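Alpha-L-rhamnosidase (Streptomyces avermitilis, PDB 3W5M) hydrolyses terminal non-reducing alpha-L-rhamnose residues, releasing L-rhamnose from citrus flavonoids and gum arabic, and binds L-rhamnose through a calcium-dependent carbohydrate-binding module. Local coordinates at residues A[41-46]-A[65-70]; A[88-93]-A[101-106]; A[499-504]-A[573-578]; A[525-530]-A[547-552]. All blocks are in the same frame, centred on the assembly; numbering follows the deposited sequence.

Contact 1: residues A[41-46]-A[65-70]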
loop_
_atom_site.group_PDB
_atom_site.type_symbol
_atom_site.label_atom_id
_atom_site.label_comp_id
_atom_site.label_asym_id
_atom_site.label_seq_id
_atom_site.Cartn_x
_atom_site.Cartn_y
_atom_site.Cartn_z
ATOM N N SER A 41 22.604 -30.693 -13.890
ATOM C CA SER A 41 22.618 -31.099 -15.298
ATOM C C SER A 41 21.225 -31.466 -15.804
ATOM O O SER A 41 20.945 -31.312 -16.995
ATOM C CB SER A 41 23.603 -32.266 -15.567
ATOM O OG SER A 41 23.385 -33.355 -14.690
ATOM N N ALA A 42 20.364 -31.957 -14.912
ATOM C CA ALA A 42 19.026 -32.398 -15.322
ATOM C C ALA A 42 18.041 -32.306 -14.186
ATOM O O ALA A 42 18.455 -32.270 -13.027
ATOM C CB ALA A 42 19.098 -33.838 -15.847
ATOM N N TYR A 43 16.744 -32.299 -14.502
ATOM C CA TYR A 43 15.705 -32.389 -13.468
ATOM C C TYR A 43 14.576 -33.273 -13.948
ATOM O O TYR A 43 14.452 -33.534 -15.135
ATOM C CB TYR A 43 15.141 -31.000 -13.111
ATOM C CG TYR A 43 14.393 -30.317 -14.250
ATOM C CD1 TYR A 43 13.034 -30.577 -14.471
ATOM C CD2 TYR A 43 15.030 -29.395 -15.087
ATOM C CE1 TYR A 43 12.337 -29.961 -15.496
ATOM C CE2 TYR A 43 14.327 -28.765 -16.120
ATOM C CZ TYR A 43 12.986 -29.071 -16.326
ATOM O OH TYR A 43 12.265 -28.459 -17.331
ATOM N N GLN A 44 13.742 -33.702 -13.020
ATOM C CA GLN A 44 12.540 -34.425 -13.360
ATOM C C GLN A 44 11.459 -34.058 -12.402
ATOM O O GLN A 44 11.625 -34.220 -11.187
ATOM C CB GLN A 44 12.774 -35.943 -13.290
ATOM C CG GLN A 44 11.507 -36.785 -13.432
ATOM C CD GLN A 44 11.791 -38.282 -13.395
ATOM O OE1 GLN A 44 12.846 -38.707 -12.919
ATOM N NE2 GLN A 44 10.833 -39.087 -13.867
ATOM N N VAL A 45 10.318 -33.613 -12.946
ATOM C CA VAL A 45 9.182 -33.246 -12.128
ATOM C C VAL A 45 8.040 -34.238 -12.285
ATOM O O VAL A 45 7.716 -34.642 -13.389
ATOM C CB VAL A 45 8.674 -31.820 -12.468
ATOM C CG1 VAL A 45 7.390 -31.511 -11.697
ATOM C CG2 VAL A 45 9.768 -30.786 -12.221
ATOM N N ARG A 46 7.441 -34.627 -11.175
ATOM C CA ARG A 46 6.218 -35.427 -11.231
ATOM C C ARG A 46 5.109 -34.718 -10.517
ATOM O O ARG A 46 5.349 -34.087 -9.500
ATOM C CB ARG A 46 6.422 -36.768 -10.557
ATOM C CG ARG A 46 7.375 -37.686 -11.271
ATOM C CD ARG A 46 7.569 -38.890 -10.382
ATOM N NE ARG A 46 8.186 -39.985 -11.115
ATOM C CZ ARG A 46 8.559 -41.127 -10.554
ATOM N NH1 ARG A 46 8.390 -41.326 -9.245
ATOM N NH2 ARG A 46 9.113 -42.054 -11.310
ATOM N N VAL A 65 14.842 -34.176 -17.763
ATOM C CA VAL A 65 15.009 -33.050 -18.676
ATOM C C VAL A 65 16.396 -32.462 -18.495
ATOM O O VAL A 65 16.783 -32.069 -17.384
ATOM C CB VAL A 65 13.931 -31.949 -18.467
ATOM C CG1 VAL A 65 14.032 -30.880 -19.536
ATOM C CG2 VAL A 65 12.530 -32.536 -18.459
ATOM N N VAL A 66 17.150 -32.417 -19.592
ATOM C CA VAL A 66 18.533 -31.911 -19.584
ATOM C C VAL A 66 18.489 -30.385 -19.602
ATOM O O VAL A 66 18.083 -29.777 -20.596
ATOM C CB VAL A 66 19.344 -32.465 -20.789
ATOM C CG1 VAL A 66 20.759 -31.902 -20.805
ATOM C CG2 VAL A 66 19.369 -33.994 -20.750
ATOM N N SER A 67 18.883 -29.775 -18.484
ATOM C CA SER A 67 18.718 -28.336 -18.254
ATOM C C SER A 67 19.402 -27.991 -16.941
ATOM O O SER A 67 19.430 -28.820 -16.021
ATOM C CB SER A 67 17.224 -27.972 -18.133
ATOM O OG SER A 67 17.062 -26.603 -17.767
ATOM N N ASP A 68 19.961 -26.789 -16.853
ATOM C CA ASP A 68 20.436 -26.284 -15.567
ATOM C C ASP A 68 19.431 -25.334 -14.904
ATOM O O ASP A 68 19.784 -24.645 -13.949
ATOM C CB ASP A 68 21.819 -25.616 -15.688
ATOM C CG ASP A 68 21.816 -24.371 -16.572
ATOM O OD1 ASP A 68 20.737 -23.858 -16.945
ATOM O OD2 ASP A 68 22.920 -23.888 -16.901
ATOM N N ASP A 69 18.197 -25.290 -15.409
ATOM C CA ASP A 69 17.153 -24.427 -14.829
ATOM C C ASP A 69 16.613 -25.034 -13.540
ATOM O O ASP A 69 16.200 -26.195 -13.513
ATOM C CB ASP A 69 15.994 -24.241 -15.804
ATOM C CG ASP A 69 16.346 -23.342 -16.985
ATOM O OD1 ASP A 69 17.266 -22.500 -16.882
ATOM O OD2 ASP A 69 15.668 -23.472 -18.019
ATOM N N SER A 70 16.608 -24.247 -12.475
ATOM C CA SER A 70 16.106 -24.741 -11.186
ATOM C C SER A 70 15.153 -23.762 -10.491
ATOM O O SER A 70 14.622 -24.033 -9.385
ATOM C CB SER A 70 17.278 -25.129 -10.278
ATOM O OG SER A 70 18.087 -24.018 -9.919
#

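Contact 2: residues A[88-93]-A[101-106]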
loop_
_atom_site.group_PDB
_atom_site.type_symbol
_atom_site.label_atom_id
_atom_site.label_comp_id
_atom_site.label_asym_id
_atom_site.label_seq_id
_atom_site.Cartn_x
_atom_site.Cartn_y
_atom_site.Cartn_z
ATOM N N TRP A 88 3.288 -32.553 -5.943
ATOM C CA TRP A 88 4.451 -32.603 -6.781
ATOM C C TRP A 88 5.732 -32.855 -6.025
ATOM O O TRP A 88 5.838 -32.636 -4.830
ATOM C CB TRP A 88 4.580 -31.359 -7.682
ATOM C CG TRP A 88 5.022 -30.098 -6.963
ATOM C CD1 TRP A 88 4.294 -29.363 -6.097
ATOM C CD2 TRP A 88 6.302 -29.470 -7.068
ATOM N NE1 TRP A 88 5.050 -28.302 -5.628
ATOM C CE2 TRP A 88 6.279 -28.336 -6.232
ATOM C CE3 TRP A 88 7.461 -29.745 -7.810
ATOM C CZ2 TRP A 88 7.368 -27.458 -6.118
ATOM C CZ3 TRP A 88 8.569 -28.887 -7.681
ATOM C CH2 TRP A 88 8.503 -27.748 -6.841
ATOM N N SER A 89 6.709 -33.297 -6.787
ATOM C CA SER A 89 7.993 -33.665 -6.281
ATOM C C SER A 89 8.954 -33.486 -7.428
ATOM O O SER A 89 8.588 -33.641 -8.584
ATOM C CB SER A 89 7.964 -35.128 -5.835
ATOM O OG SER A 89 9.095 -35.428 -5.040
ATOM N N VAL A 90 10.189 -33.148 -7.103
ATOM C CA VAL A 90 11.241 -33.023 -8.105
ATOM C C VAL A 90 12.520 -33.714 -7.583
ATOM O O VAL A 90 12.725 -33.857 -6.360
ATOM C CB VAL A 90 11.520 -31.527 -8.446
ATOM C CG1 VAL A 90 12.006 -30.741 -7.226
ATOM C CG2 VAL A 90 12.497 -31.378 -9.589
ATOM N N ARG A 91 13.347 -34.149 -8.517
ATOM C CA ARG A 91 14.682 -34.646 -8.222
ATOM C C ARG A 91 15.573 -34.130 -9.317
ATOM O O ARG A 91 15.102 -33.776 -10.400
ATOM C CB ARG A 91 14.741 -36.186 -8.134
ATOM C CG ARG A 91 14.408 -36.915 -9.420
ATOM C CD ARG A 91 14.944 -38.335 -9.344
ATOM N NE ARG A 91 14.509 -39.134 -10.478
ATOM C CZ ARG A 91 14.638 -40.454 -10.545
ATOM N NH1 ARG A 91 15.186 -41.107 -9.525
ATOM N NH2 ARG A 91 14.219 -41.109 -11.628
ATOM N N VAL A 92 16.861 -34.033 -9.019
ATOM C CA VAL A 92 17.804 -33.485 -9.973
ATOM C C VAL A 92 19.028 -34.380 -10.053
ATOM O O VAL A 92 19.274 -35.207 -9.157
ATOM C CB VAL A 92 18.279 -32.075 -9.534
ATOM C CG1 VAL A 92 17.113 -31.101 -9.419
ATOM C CG2 VAL A 92 19.021 -32.163 -8.211
ATOM N N TRP A 93 19.794 -34.168 -11.109
ATOM C CA TRP A 93 21.081 -34.801 -11.331
ATOM C C TRP A 93 22.166 -33.726 -11.286
ATOM O O TRP A 93 22.070 -32.700 -11.981
ATOM C CB TRP A 93 21.090 -35.513 -12.691
ATOM C CG TRP A 93 20.212 -36.752 -12.712
ATOM C CD1 TRP A 93 20.633 -38.060 -12.613
ATOM C CD2 TRP A 93 18.772 -36.807 -12.832
ATOM N NE1 TRP A 93 19.549 -38.908 -12.654
ATOM C CE2 TRP A 93 18.399 -38.169 -12.789
ATOM C CE3 TRP A 93 17.765 -35.837 -12.974
ATOM C CZ2 TRP A 93 17.055 -38.585 -12.876
ATOM C CZ3 TRP A 93 16.440 -36.250 -13.058
ATOM C CH2 TRP A 93 16.096 -37.609 -13.020
ATOM N N GLU A 101 17.612 -37.402 -3.770
ATOM C CA GLU A 101 16.316 -37.927 -3.312
ATOM C C GLU A 101 15.217 -37.163 -4.073
ATOM O O GLU A 101 15.471 -36.066 -4.604
ATOM C CB GLU A 101 16.101 -37.666 -1.806
ATOM C CG GLU A 101 17.239 -38.068 -0.881
ATOM C CD GLU A 101 17.169 -39.520 -0.479
ATOM O OE1 GLU A 101 16.821 -40.348 -1.349
ATOM O OE2 GLU A 101 17.475 -39.826 0.702
ATOM N N TRP A 102 14.016 -37.734 -4.131
ATOM C CA TRP A 102 12.856 -36.957 -4.554
ATOM C C TRP A 102 12.579 -35.993 -3.436
ATOM O O TRP A 102 12.720 -36.360 -2.244
ATOM C CB TRP A 102 11.637 -37.851 -4.819
ATOM C CG TRP A 102 11.734 -38.617 -6.117
ATOM C CD1 TRP A 102 12.189 -39.898 -6.286
ATOM C CD2 TRP A 102 11.355 -38.152 -7.421
ATOM N NE1 TRP A 102 12.121 -40.254 -7.609
ATOM C CE2 TRP A 102 11.613 -39.202 -8.330
ATOM C CE3 TRP A 102 10.817 -36.943 -7.910
ATOM C CZ2 TRP A 102 11.344 -39.092 -9.703
ATOM C CZ3 TRP A 102 10.564 -36.829 -9.272
ATOM C CH2 TRP A 102 10.829 -37.897 -10.156
ATOM N N SER A 103 12.219 -34.756 -3.784
ATOM C CA SER A 103 11.971 -33.770 -2.747
ATOM C C SER A 103 10.790 -34.296 -1.961
ATOM O O SER A 103 9.935 -34.983 -2.529
ATOM C CB SER A 103 11.641 -32.419 -3.376
ATOM O OG SER A 103 10.498 -32.545 -4.214
ATOM N N ALA A 104 10.724 -33.998 -0.670
ATOM C CA ALA A 104 9.560 -34.345 0.120
ATOM C C ALA A 104 8.326 -33.782 -0.615
ATOM O O ALA A 104 8.320 -32.616 -1.011
ATOM C CB ALA A 104 9.666 -33.736 1.505
ATOM N N PRO A 105 7.295 -34.620 -0.833
ATOM C CA PRO A 105 6.138 -34.160 -1.615
ATOM C C PRO A 105 5.562 -32.830 -1.140
ATOM O O PRO A 105 5.482 -32.571 0.062
ATOM C CB PRO A 105 5.124 -35.290 -1.418
ATOM C CG PRO A 105 6.001 -36.505 -1.255
ATOM C CD PRO A 105 7.128 -36.018 -0.386
ATOM N N SER A 106 5.178 -31.978 -2.092
ATOM C CA SER A 106 4.548 -30.712 -1.747
ATOM C C SER A 106 3.283 -30.582 -2.588
ATOM O O SER A 106 2.918 -31.521 -3.291
ATOM C CB SER A 106 5.510 -29.539 -1.996
ATOM O OG SER A 106 4.946 -28.339 -1.448
HETATM O O HOH W 1 8.233 -31.252 -3.582
HETATM O O HOH W 2 4.899 -26.169 -3.283
#

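Contact 3: residues A[499-504]-A[573-578]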
loop_
_atom_site.group_PDB
_atom_site.type_symbol
_atom_site.label_atom_id
_atom_site.label_comp_id
_atom_site.label_asym_id
_atom_site.label_seq_id
_atom_site.Cartn_x
_atom_site.Cartn_y
_atom_site.Cartn_z
ATOM N N PHE A 499 -3.646 11.797 26.628
ATOM C CA PHE A 499 -2.492 10.926 26.788
ATOM C C PHE A 499 -1.881 10.625 25.430
ATOM O O PHE A 499 -2.606 10.510 24.432
ATOM C CB PHE A 499 -2.887 9.626 27.491
ATOM C CG PHE A 499 -3.452 9.840 28.874
ATOM C CD1 PHE A 499 -4.799 10.177 29.047
ATOM C CD2 PHE A 499 -2.632 9.743 29.999
ATOM C CE1 PHE A 499 -5.323 10.394 30.316
ATOM C CE2 PHE A 499 -3.147 9.953 31.274
ATOM C CZ PHE A 499 -4.494 10.284 31.433
ATOM N N VAL A 500 -0.555 10.537 25.395
ATOM C CA VAL A 500 0.167 10.237 24.158
ATOM C C VAL A 500 1.013 8.999 24.414
ATOM O O VAL A 500 1.808 8.965 25.362
ATOM C CB VAL A 500 1.019 11.433 23.668
ATOM C CG1 VAL A 500 1.821 11.030 22.435
ATOM C CG2 VAL A 500 0.150 12.645 23.358
ATOM N N LEU A 501 0.809 7.954 23.609
ATOM C CA LEU A 501 1.538 6.711 23.789
ATOM C C LEU A 501 2.481 6.541 22.609
ATOM O O LEU A 501 2.072 6.706 21.450
ATOM C CB LEU A 501 0.596 5.504 23.943
ATOM C CG LEU A 501 -0.205 5.350 25.252
ATOM C CD1 LEU A 501 -1.360 6.332 25.316
ATOM C CD2 LEU A 501 -0.686 3.924 25.489
ATOM N N ASP A 502 3.740 6.259 22.925
ATOM C CA ASP A 502 4.814 6.146 21.943
ATOM C C ASP A 502 5.094 4.685 21.680
ATOM O O ASP A 502 5.417 3.933 22.596
ATOM C CB ASP A 502 6.072 6.809 22.478
ATOM C CG ASP A 502 7.227 6.804 21.484
ATOM O OD1 ASP A 502 7.110 6.281 20.357
ATOM O OD2 ASP A 502 8.275 7.382 21.837
ATOM N N LEU A 503 4.941 4.286 20.415
ATOM C CA LEU A 503 5.192 2.918 20.004
ATOM C C LEU A 503 6.673 2.718 19.609
ATOM O O LEU A 503 7.109 1.589 19.405
ATOM C CB LEU A 503 4.252 2.530 18.841
ATOM C CG LEU A 503 2.740 2.469 19.086
ATOM C CD1 LEU A 503 2.062 1.687 17.981
ATOM C CD2 LEU A 503 2.404 1.834 20.424
ATOM N N GLY A 504 7.408 3.821 19.491
ATOM C CA GLY A 504 8.870 3.786 19.323
ATOM C C GLY A 504 9.285 3.578 17.883
ATOM O O GLY A 504 10.488 3.621 17.556
ATOM N N VAL A 573 0.127 7.552 19.432
ATOM C CA VAL A 573 -1.330 7.485 19.568
ATOM C C VAL A 573 -1.765 8.416 20.704
ATOM O O VAL A 573 -1.309 8.257 21.842
ATOM C CB VAL A 573 -1.799 6.053 19.850
ATOM C CG1 VAL A 573 -3.332 5.984 19.869
ATOM C CG2 VAL A 573 -1.232 5.111 18.797
ATOM N N GLU A 574 -2.634 9.368 20.377
ATOM C CA GLU A 574 -3.281 10.250 21.352
ATOM C C GLU A 574 -4.630 9.680 21.780
ATOM O O GLU A 574 -5.492 9.404 20.952
ATOM C CB GLU A 574 -3.509 11.609 20.744
ATOM C CG GLU A 574 -4.204 12.598 21.672
ATOM C CD GLU A 574 -4.889 13.721 20.899
ATOM O OE1 GLU A 574 -6.050 13.550 20.407
ATOM O OE2 GLU A 574 -4.280 14.799 20.802
ATOM N N VAL A 575 -4.802 9.532 23.078
ATOM C CA VAL A 575 -5.960 8.839 23.654
ATOM C C VAL A 575 -6.696 9.904 24.471
ATOM O O VAL A 575 -6.099 10.494 25.383
ATOM C CB VAL A 575 -5.492 7.685 24.567
ATOM C CG1 VAL A 575 -6.670 6.934 25.174
ATOM C CG2 VAL A 575 -4.609 6.717 23.790
ATOM N N THR A 576 -7.950 10.205 24.102
ATOM C CA THR A 576 -8.815 11.073 24.905
ATOM C C THR A 576 -10.098 10.320 25.300
ATOM O O THR A 576 -10.522 9.397 24.604
ATOM C CB THR A 576 -9.161 12.368 24.178
ATOM O OG1 THR A 576 -9.834 12.055 22.969
ATOM C CG2 THR A 576 -7.886 13.173 23.842
ATOM N N GLY A 577 -10.708 10.694 26.422
ATOM C CA GLY A 577 -11.914 10.000 26.899
ATOM C C GLY A 577 -11.707 8.694 27.628
ATOM O O GLY A 577 -12.698 8.027 27.982
ATOM N N PHE A 578 -10.444 8.313 27.859
ATOM C CA PHE A 578 -10.117 7.089 28.571
ATOM C C PHE A 578 -10.630 7.217 30.013
ATOM O O PHE A 578 -10.502 8.285 30.621
ATOM C CB PHE A 578 -8.604 6.842 28.553
ATOM C CG PHE A 578 -8.209 5.419 28.812
ATOM C CD1 PHE A 578 -8.090 4.506 27.754
ATOM C CD2 PHE A 578 -7.954 4.969 30.115
ATOM C CE1 PHE A 578 -7.727 3.197 27.985
ATOM C CE2 PHE A 578 -7.593 3.652 30.342
ATOM C CZ PHE A 578 -7.478 2.761 29.284
#

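Contact 4: residues A[525-530]-A[547-552]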
loop_
_atom_site.group_PDB
_atom_site.type_symbol
_atom_site.label_atom_id
_atom_site.label_comp_id
_atom_site.label_asym_id
_atom_site.label_seq_id
_atom_site.Cartn_x
_atom_site.Cartn_y
_atom_site.Cartn_z
ATOM N N LEU A 525 -9.033 7.870 19.504
ATOM C CA LEU A 525 -7.624 7.559 19.259
ATOM C C LEU A 525 -7.233 8.285 18.008
ATOM O O LEU A 525 -7.706 7.932 16.936
ATOM C CB LEU A 525 -7.412 6.061 19.001
ATOM C CG LEU A 525 -8.020 5.107 20.040
ATOM C CD1 LEU A 525 -7.875 3.657 19.598
ATOM C CD2 LEU A 525 -7.372 5.342 21.400
ATOM N N ARG A 526 -6.355 9.262 18.142
ATOM C CA ARG A 526 -5.767 9.939 16.984
ATOM C C ARG A 526 -4.344 9.425 16.765
ATOM O O ARG A 526 -3.670 8.992 17.699
ATOM C CB ARG A 526 -5.796 11.454 17.139
ATOM C CG ARG A 526 -7.205 12.045 17.101
ATOM C CD ARG A 526 -7.227 13.531 16.781
ATOM N NE ARG A 526 -6.418 14.314 17.717
ATOM C CZ ARG A 526 -5.659 15.355 17.379
ATOM N NH1 ARG A 526 -5.605 15.770 16.116
ATOM N NH2 ARG A 526 -4.944 15.976 18.311
ATOM N N HIS A 527 -3.889 9.450 15.512
ATOM C CA HIS A 527 -2.648 8.819 15.155
ATOM C C HIS A 527 -1.756 9.824 14.449
ATOM O O HIS A 527 -2.221 10.557 13.575
ATOM C CB HIS A 527 -2.902 7.597 14.245
ATOM C CG HIS A 527 -3.767 6.551 14.871
ATOM N ND1 HIS A 527 -5.137 6.669 14.938
ATOM C CD2 HIS A 527 -3.467 5.351 15.418
ATOM C CE1 HIS A 527 -5.642 5.608 15.542
ATOM N NE2 HIS A 527 -4.650 4.797 15.851
ATOM N N ALA A 528 -0.490 9.863 14.860
ATOM C CA ALA A 528 0.474 10.853 14.326
ATOM C C ALA A 528 1.831 10.269 14.100
ATOM O O ALA A 528 2.277 9.385 14.827
ATOM C CB ALA A 528 0.600 12.058 15.262
ATOM N N GLU A 529 2.532 10.828 13.115
ATOM C CA GLU A 529 3.893 10.384 12.816
ATOM C C GLU A 529 4.940 11.052 13.725
ATOM O O GLU A 529 5.986 10.470 13.983
ATOM C CB GLU A 529 4.236 10.746 11.350
ATOM C CG GLU A 529 3.345 10.158 10.271
ATOM C CD GLU A 529 3.973 10.312 8.884
ATOM O OE1 GLU A 529 3.899 11.438 8.319
ATOM O OE2 GLU A 529 4.570 9.321 8.384
ATOM N N VAL A 530 4.654 12.276 14.167
ATOM C CA VAL A 530 5.604 13.103 14.946
ATOM C C VAL A 530 4.873 13.906 16.023
ATOM O O VAL A 530 3.626 13.948 16.044
ATOM C CB VAL A 530 6.406 14.065 14.028
ATOM C CG1 VAL A 530 7.300 13.267 13.071
ATOM C CG2 VAL A 530 5.469 14.973 13.251
ATOM N N ALA A 547 -7.607 10.145 10.425
ATOM C CA ALA A 547 -6.900 9.014 11.060
ATOM C C ALA A 547 -7.292 8.865 12.547
ATOM O O ALA A 547 -6.437 8.729 13.427
ATOM C CB ALA A 547 -5.368 9.098 10.872
ATOM N N THR A 548 -8.592 8.897 12.783
ATOM C CA THR A 548 -9.149 8.804 14.140
ATOM C C THR A 548 -10.089 7.632 14.276
ATOM O O THR A 548 -11.050 7.491 13.505
ATOM C CB THR A 548 -9.894 10.098 14.513
ATOM O OG1 THR A 548 -9.013 11.211 14.340
ATOM C CG2 THR A 548 -10.388 10.040 15.985
ATOM N N ASP A 549 -9.832 6.797 15.282
ATOM C CA ASP A 549 -10.739 5.679 15.592
ATOM C C ASP A 549 -11.432 5.977 16.914
ATOM O O ASP A 549 -10.798 6.487 17.854
ATOM C CB ASP A 549 -9.958 4.358 15.635
ATOM C CG ASP A 549 -9.157 4.102 14.338
ATOM O OD1 ASP A 549 -9.636 4.503 13.248
ATOM O OD2 ASP A 549 -8.062 3.495 14.383
ATOM N N THR A 550 -12.727 5.668 16.979
ATOM C CA THR A 550 -13.560 6.060 18.099
ATOM C C THR A 550 -14.213 4.781 18.588
ATOM O O THR A 550 -14.717 3.992 17.779
ATOM C CB THR A 550 -14.625 7.080 17.633
ATOM O OG1 THR A 550 -13.988 8.194 16.981
ATOM C CG2 THR A 550 -15.478 7.598 18.799
ATOM N N TYR A 551 -14.187 4.546 19.905
ATOM C CA TYR A 551 -14.773 3.340 20.457
ATOM C C TYR A 551 -15.666 3.693 21.635
ATOM O O TYR A 551 -15.220 4.354 22.546
ATOM C CB TYR A 551 -13.678 2.391 20.963
ATOM C CG TYR A 551 -14.196 1.125 21.624
ATOM C CD1 TYR A 551 -14.758 0.089 20.862
ATOM C CD2 TYR A 551 -14.129 0.958 23.011
ATOM C CE1 TYR A 551 -15.238 -1.068 21.458
ATOM C CE2 TYR A 551 -14.599 -0.213 23.624
ATOM C CZ TYR A 551 -15.145 -1.224 22.847
ATOM O OH TYR A 551 -15.632 -2.377 23.422
ATOM N N THR A 552 -16.913 3.227 21.607
ATOM C CA THR A 552 -17.859 3.472 22.700
ATOM C C THR A 552 -18.044 2.161 23.457
ATOM O O THR A 552 -18.348 1.145 22.868
ATOM C CB THR A 552 -19.205 4.001 22.172
ATOM O OG1 THR A 552 -18.978 5.228 21.495
ATOM C CG2 THR A 552 -20.181 4.276 23.331
HETATM O O HOH W 3 -5.881 2.362 15.371
#

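Contact 1: residues A[41-46]-A[65-70]
Tyr43 and Val65 lie side by side and point the same way, with Val65 CB over one face of the phenol ring. This CH-pi contact puts Val65 CB 3.9 Å from the centroid of the Tyr43 ring, displaced toward the rim, so that CZ is the nearest ring atom. Val65 CG1 reaches on to the hydroxyl end, 3.7 Å from Tyr43 OH. At the ring's edge stands Ser67, its CB 3.6 Å from Tyr43 CE2. Tyr43 CG sits between the backbone N and the carbonyl carbon (chi1 65°), and the ring that starts there lies against Val65 and Ser67. An alanine in place of Tyr43 would probably leave Val65 and Ser67 without the ring that packs against both and open a gap beside them.

Behind the side chains, Tyr43 and Val65 form an antiparallel hydrogen-bonded pair, with Val65 N 2.7 Å from Tyr43 O and Tyr43 N 2.9 Å from Val65 O. Ser67 N adds a bond to Ser41 O. Beyond the strand, Ser67 OG accepts from Asp69 N at 2.9 Å, an ST turn that bends the chain and fixes the serine hydroxyl beside the ring.

The two segments belong to the hairpin of strands 40-48 and 60-66 in the N-terminal immunoglobulin-like domain, where 60-66 is an outermost strand of its sheet. Across strand 40-48, Ser41 and Ala42 both face Trp93 of strand 85-94 in a classic beta bulge, while the Tyr43 ring meets Trp29 of strand 26-32.

Contact 2: residues A[88-93]-A[101-106]
Trp102 packs one indole face against the side chain of Arg91 where the loop 101-106 runs antiparallel beside strand 85-94 of the N-terminal immunoglobulin-like domain, before joining its sheet as strand 106-110. Glu101 contributes its carbonyl, with O 3.6 Å from Arg91 CB. At Trp102 the indole face receives the extended arginine: Arg91 CG is 3.5 Å from the centroid of the six-membered ring, almost on its normal. The guanidinium continues over the same indole, its plane 21° from the ring's, and Arg91 NE is bonded to Gln44 of the adjoining strand. Ser103 substitutes side chain for backbone: its N donates to Val90 O, while its OG accepts from Val90 N at 3.0 Å, nearly straight at 170°. Its carbonyl O takes a 2.7 Å bond from Ser89 OG, in the carbonyl plane and on a lone pair. Ala104 O is tied through a water that also bonds Ser103 OG and Trp88 O. Pro105 brings CA toward Trp88 O. At Ser106 regular pairing begins, as its N and O bond Trp88 O and N. A second water joins the side chains of this pair, lying in the indole plane 3.2 Å from Trp88 NE1 and 2.8 Å from Ser106 OG.

Contact 3: residues A[499-504]-A[573-578]
Leu501 and Val575 meet diagonally across two antiparallel strands: Leu501 CD1 comes within 3.6 Å of Val575 CG2, and the two side chains cross obliquely. The branches that touch both start from positions beside the backbone N: Leu501 CG (chi1 -72°), which carries CD1, and Val575 CG2. Phe499, directly opposite Val575, turns its ring differently. The edge of the ring, at CD1, approaches Val575 O to 3.9 Å with that oxygen in the ring plane, whereas the aliphatic contact is looser, CB to CB. Val573 stands on the same face as Phe499, Leu501 and Val575. On the other face are Val500 and Glu574; the latter lays its CG 3.8 Å from Phe499 O and sends its carboxylate to a salt bridge with Arg526.

Beneath these groups the register is regular. Phe499 pairs with Val575 and Leu501 with Val573, each through two backbone bonds, the shortest being 2.8 Å for Val575 N to Phe499 O and likewise for Leu501 N to Val573 O. Past the paired residues, Asp502 OD1 accepts from Gly504 N in an Asx turn at the corner of the chain, and also forms a salt bridge with Arg571.

The contact joins neighbouring strands 498-503 and 572-576 within the sheet of the concanavalin-like domain. Its chemistry is two-sided: one face is apolar, whereas on the other the buried carboxylate of Glu574 has the charge of Arg526 to balance it, which probably favours its ionised form.

Contact 4: residues A[525-530]-A[547-552]
Leu525 and Asp549 form an antiparallel hydrogen-bonded pair between strands 522-528 and 548-552, neighbours in the sheet of the concanavalin-like domain. Their N-to-C directions are 160° apart. Leu525 N lies 2.8 Å from Asp549 O and Asp549 N 2.9 Å from Leu525 O. Toward Ala547 the pairing weakens: His527 N to Ala547 O is a weak bond of 3.4 Å.

The imidazole of His527 makes up for this. Its ND1 donates to the same Ala547 O at 2.9 Å with an angle of 163°; the oxygen lies at the ring edge, in its plane, while the nitrogen stands above the carbonyl plane. With CG beside the backbone N (chi1 -59°), the ring starts on the side of the N-H that bonds the same oxygen. His568 stacks on the ring and Phe570 meets it edge-to-face, which together would restrict its rotation. An alanine in place of His527 would probably leave Ala547 O with just the weak backbone bond from this strand and open a gap beside His568 and Phe570.

Arg526 and Thr548 run side by side, pointing the same way, with Arg526 CG 3.4 Å from Thr548 OG1; the hydroxyl itself bonds to Ala546 O.

The side chain of Asp549 crosses that of His527 at about a right angle, and its OD2 bonds His568. A water joins the pair, 2.6 Å from Asp549 OD2 and weakly bonded to His527 NE2 at 2.8 Å.

The four contacts form two pairs in separate domains. Contacts 1 and 2, their centres 11 Å apart, follow one another along the chain and share the N-terminal sheet, in which strands 40-48 and 85-94 are neighbours. Contacts 3 and 4 have centres about 9 Å apart in the sheet of the concanavalin-like domain; contact 4 is nested within the chain loop closed by contact 3, and in the sheet strand 522-528 lies between 548-552 and 572-576. The two pairs have centres 51 to 57 Å apart and do not touch. Each pair thus belongs to the packing of its own domain, and of the four, contact 4 comes near the catalytic region: the side chain of Ala547 is about 9 Å from that of rhamnose-binding Arg634.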